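Local structure of probable secreted solute-binding lipoprotein (Streptomyces coelicolor, 3I3V) at residues H193-T197 against G198-V202; D31-R34 against E35-G39. The protein probably serves as the extracellular solute-binding lipoprotein of a membrane transport system, capturing a solute for uptake. All blocks are in the same frame, centred on the assembly; numbering follows the deposited sequence.

Contact 1 of 2, residues H193-T197 against G198-V202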
# COMPACT_ATOMS: atom_id res chain seq x y z
N HIS C 193 -40.53 25.90 40.72
CA HIS C 193 -41.03 25.76 42.09
C HIS C 193 -42.24 26.66 42.33
O HIS C 193 -43.24 26.23 42.90
CB HIS C 193 -39.92 26.10 43.10
CG HIS C 193 -40.43 26.34 44.49
ND1 HIS C 193 -41.10 25.37 45.22
CD2 HIS C 193 -40.41 27.45 45.27
CE1 HIS C 193 -41.47 25.87 46.38
NE2 HIS C 193 -41.06 27.13 46.44
N VAL C 194 -42.14 27.92 41.89
CA VAL C 194 -43.24 28.87 42.07
C VAL C 194 -44.55 28.35 41.49
O VAL C 194 -45.55 28.28 42.20
CB VAL C 194 -42.91 30.24 41.42
CG1 VAL C 194 -44.09 31.19 41.59
CG2 VAL C 194 -41.69 30.84 42.07
N TYR C 195 -44.56 27.98 40.21
CA TYR C 195 -45.79 27.50 39.58
C TYR C 195 -46.22 26.09 39.90
O TYR C 195 -47.33 25.70 39.57
CB TYR C 195 -45.70 27.71 38.06
CG TYR C 195 -45.85 29.16 37.73
CD1 TYR C 195 -47.12 29.74 37.65
CD2 TYR C 195 -44.73 29.99 37.64
CE1 TYR C 195 -47.27 31.11 37.51
CE2 TYR C 195 -44.87 31.37 37.51
CZ TYR C 195 -46.14 31.92 37.45
OH TYR C 195 -46.30 33.27 37.36
N SER C 196 -45.35 25.32 40.55
CA SER C 196 -45.69 23.95 40.94
C SER C 196 -46.37 23.92 42.31
O SER C 196 -47.34 23.18 42.52
CB SER C 196 -44.44 23.06 40.99
OG SER C 196 -44.07 22.61 39.70
N THR C 197 -45.86 24.73 43.23
CA THR C 197 -46.36 24.80 44.61
C THR C 197 -47.29 25.97 44.90
O THR C 197 -47.99 25.98 45.92
CB THR C 197 -45.18 24.88 45.58
OG1 THR C 197 -44.46 26.10 45.36
CG2 THR C 197 -44.22 23.71 45.36
N GLY C 198 -47.28 26.97 44.02
CA GLY C 198 -48.12 28.14 44.22
C GLY C 198 -47.55 29.04 45.31
O GLY C 198 -48.30 29.69 46.04
N ASP C 199 -46.23 29.07 45.41
CA ASP C 199 -45.54 29.87 46.42
C ASP C 199 -45.00 31.16 45.81
O ASP C 199 -43.84 31.23 45.38
CB ASP C 199 -44.41 29.04 47.03
CG ASP C 199 -43.63 29.80 48.09
OD1 ASP C 199 -44.24 30.61 48.82
OD2 ASP C 199 -42.41 29.58 48.19
N PHE C 200 -45.84 32.19 45.79
CA PHE C 200 -45.47 33.48 45.23
C PHE C 200 -44.81 34.40 46.25
O PHE C 200 -44.72 35.61 46.05
CB PHE C 200 -46.71 34.13 44.61
CG PHE C 200 -47.23 33.41 43.40
CD1 PHE C 200 -46.74 33.72 42.13
CD2 PHE C 200 -48.13 32.36 43.54
CE1 PHE C 200 -47.15 32.99 41.02
CE2 PHE C 200 -48.54 31.63 42.43
CZ PHE C 200 -48.05 31.95 41.17
N GLY C 201 -44.35 33.81 47.35
CA GLY C 201 -43.71 34.59 48.39
C GLY C 201 -42.20 34.67 48.24
O GLY C 201 -41.58 35.57 48.80
N VAL C 202 -41.61 33.74 47.49
CA VAL C 202 -40.17 33.76 47.26
C VAL C 202 -39.82 35.12 46.69
O VAL C 202 -40.54 35.65 45.84
CB VAL C 202 -39.74 32.64 46.28
CG1 VAL C 202 -40.03 31.28 46.91
CG2 VAL C 202 -40.48 32.77 44.97
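H193 and D199 join side chains across the end of helix 188-197: NE2 of H193 donates to OD2 of D199 over 3.3 Å, a long bond that uses the anti lone pair of the carboxylate. The acceptor sits somewhat off the imidazole plane, and ring and carboxylate planes are turned 71° apart. Beneath this pair the backbone closes the helix. G198 N gives its hydrogen to V194 O at 2.8 Å, and D199 N adds a weak bond to the same oxygen. One residue earlier, H193 O is gripped from opposite faces of its plane by T197 N and by the T197 hydroxyl, OG1 lying 2.7 Å from that oxygen. G198 carries the positive phi that turns the chain out of the helix. Beyond it F200 folds back: CG1 of V194, held anti to the backbone N (chi1 178°), lies over one face of the phenyl ring, 3.6 Å from CE1 of F200. The ring in turn presents its edge to the face of Y195 in a T-shaped pair, centroids 5.4 Å apart. The other branch of V194, CG2, meets CG2 of V202 at 3.7 Å, just before helix 203-217 begins. L390 and R387 of helix 383-392 also pack on F200. The helix end thus has a polar rim of imidazole, carboxylate and hydroxyl, largely toward solvent, beside an apolar cluster in which V194, Y195 and F200 are buried.

Contact 2 of 2, residues D31-R34 against E35-G39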
# COMPACT_ATOMS: atom_id res chain seq x y z
N ASP C 31 -47.05 10.15 3.67
CA ASP C 31 -47.12 9.67 2.29
C ASP C 31 -45.74 9.59 1.68
O ASP C 31 -45.49 8.74 0.82
CB ASP C 31 -48.02 10.57 1.46
CG ASP C 31 -49.41 10.67 2.05
OD1 ASP C 31 -49.97 9.62 2.44
OD2 ASP C 31 -49.94 11.80 2.11
N ARG C 32 -44.84 10.46 2.11
CA ARG C 32 -43.48 10.43 1.60
C ARG C 32 -42.83 9.16 2.17
O ARG C 32 -42.16 8.42 1.45
CB ARG C 32 -42.71 11.68 2.02
CG ARG C 32 -41.46 11.98 1.18
CD ARG C 32 -40.34 10.97 1.41
NE ARG C 32 -39.29 11.04 0.38
CZ ARG C 32 -39.48 10.73 -0.91
NH1 ARG C 32 -40.67 10.33 -1.33
NH2 ARG C 32 -38.48 10.82 -1.77
N PHE C 33 -43.04 8.92 3.46
CA PHE C 33 -42.50 7.74 4.13
C PHE C 33 -42.97 6.49 3.41
O PHE C 33 -42.20 5.55 3.24
CB PHE C 33 -42.97 7.68 5.59
CG PHE C 33 -42.57 6.42 6.29
CD1 PHE C 33 -41.35 6.35 6.95
CD2 PHE C 33 -43.39 5.30 6.27
CE1 PHE C 33 -40.95 5.16 7.57
CE2 PHE C 33 -42.99 4.12 6.88
CZ PHE C 33 -41.77 4.05 7.54
N ARG C 34 -44.23 6.47 3.02
CA ARG C 34 -44.77 5.31 2.30
C ARG C 34 -44.02 5.11 0.99
O ARG C 34 -43.61 3.99 0.67
CB ARG C 34 -46.26 5.50 2.03
CG ARG C 34 -47.17 5.07 3.17
CD ARG C 34 -48.56 5.59 2.92
NE ARG C 34 -49.53 5.11 3.88
CZ ARG C 34 -50.66 5.74 4.17
NH1 ARG C 34 -50.94 6.90 3.58
NH2 ARG C 34 -51.52 5.22 5.03
N GLU C 35 -43.84 6.20 0.23
CA GLU C 35 -43.12 6.13 -1.05
C GLU C 35 -41.74 5.54 -0.83
O GLU C 35 -41.24 4.80 -1.67
CB GLU C 35 -42.98 7.53 -1.67
CG GLU C 35 -44.28 8.15 -2.17
CD GLU C 35 -44.09 9.53 -2.78
OE1 GLU C 35 -43.55 10.43 -2.11
OE2 GLU C 35 -44.49 9.73 -3.95
N GLU C 36 -41.14 5.86 0.31
CA GLU C 36 -39.81 5.36 0.65
C GLU C 36 -39.78 3.90 1.07
O GLU C 36 -38.83 3.18 0.76
CB GLU C 36 -39.17 6.20 1.75
CG GLU C 36 -38.54 7.49 1.27
CD GLU C 36 -37.77 8.19 2.35
OE1 GLU C 36 -37.25 7.48 3.24
OE2 GLU C 36 -37.66 9.43 2.32
N ASN C 37 -40.81 3.46 1.78
CA ASN C 37 -40.87 2.07 2.24
C ASN C 37 -42.17 1.44 1.74
O ASN C 37 -43.16 1.36 2.46
CB ASN C 37 -40.82 2.01 3.76
CG ASN C 37 -39.91 3.06 4.35
OD1 ASN C 37 -40.18 4.26 4.23
ND2 ASN C 37 -38.83 2.63 4.98
N PRO C 38 -42.17 0.97 0.49
CA PRO C 38 -43.35 0.34 -0.12
C PRO C 38 -43.90 -0.87 0.63
O PRO C 38 -45.11 -1.11 0.63
CB PRO C 38 -42.86 -0.01 -1.52
CG PRO C 38 -41.41 -0.32 -1.29
CD PRO C 38 -40.99 0.80 -0.38
N GLY C 39 -43.03 -1.63 1.28
CA GLY C 39 -43.48 -2.81 2.00
C GLY C 39 -43.95 -2.58 3.43
O GLY C 39 -44.16 -3.54 4.17
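The last turn of helix 23-36, the helix of the beta-alpha-beta unit that links strands 9-14 and 41-46, carries a salt-bridge network in which R32 reaches forward to E35 and E36. R32 uses two different nitrogens. NH1 of R32 lies 3.0 Å from OE1 of E35, which sits at the guanidinium edge, while NE of R32 lies 3.0 Å from OE2 of E36. A bend at chi2 turns the arginine chain along the helix surface, between the two acids. Neither carboxylate is coplanar with the guanidinium: the planes stand 65° apart for E35 and 79° for E36, and CG of E36 lies over one guanidinium face. OE2 of E36 is shared with R312 of the same chain, so this buried carboxylate has two close positive partners, which would probably favour its charged form; its OE1 adds a long, weak ion pair with R312 of the second subunit. R32 also packs against R32 of that subunit, placing the network at a subunit boundary. On another side of the helix, R34 NH1 forms a salt bridge back to D31 OD1, the hydrogen bond within it weak, and R34 NH2 bonds to I42 O on the following strand. Backbone bonds from E35 N to D31 O and from E36 N to R32 O continue the helical pattern, and N37 N closes it on F33 O at 2.9 Å. F306 and F309 of helix 300-310 meet the F33 ring edge-to-face. The N37 side-chain amide stacks on F33, ring and amide planes only 20° apart.

Contacts 1 and 2 both finish a helix, but they lie on opposite sides of the chain's centre, about 49 Å apart between centres, and share no element. Each mixes buried and exposed residues. In contact 1 the buried part is apolar, an aliphatic and aromatic cluster closed over by helices of the same chain, with the H193-D199 hydrogen bond and the T197 hydroxyl at the rim. Contact 2 depends far more on charge: R32 and E36 reach a second subunit, while F33, packed with F306 and F309, takes the buried aromatic side. The exits differ too, a glycine with positive phi leading to another helix at 198-202, against an asparagine and proline leading to a strand at 35-39.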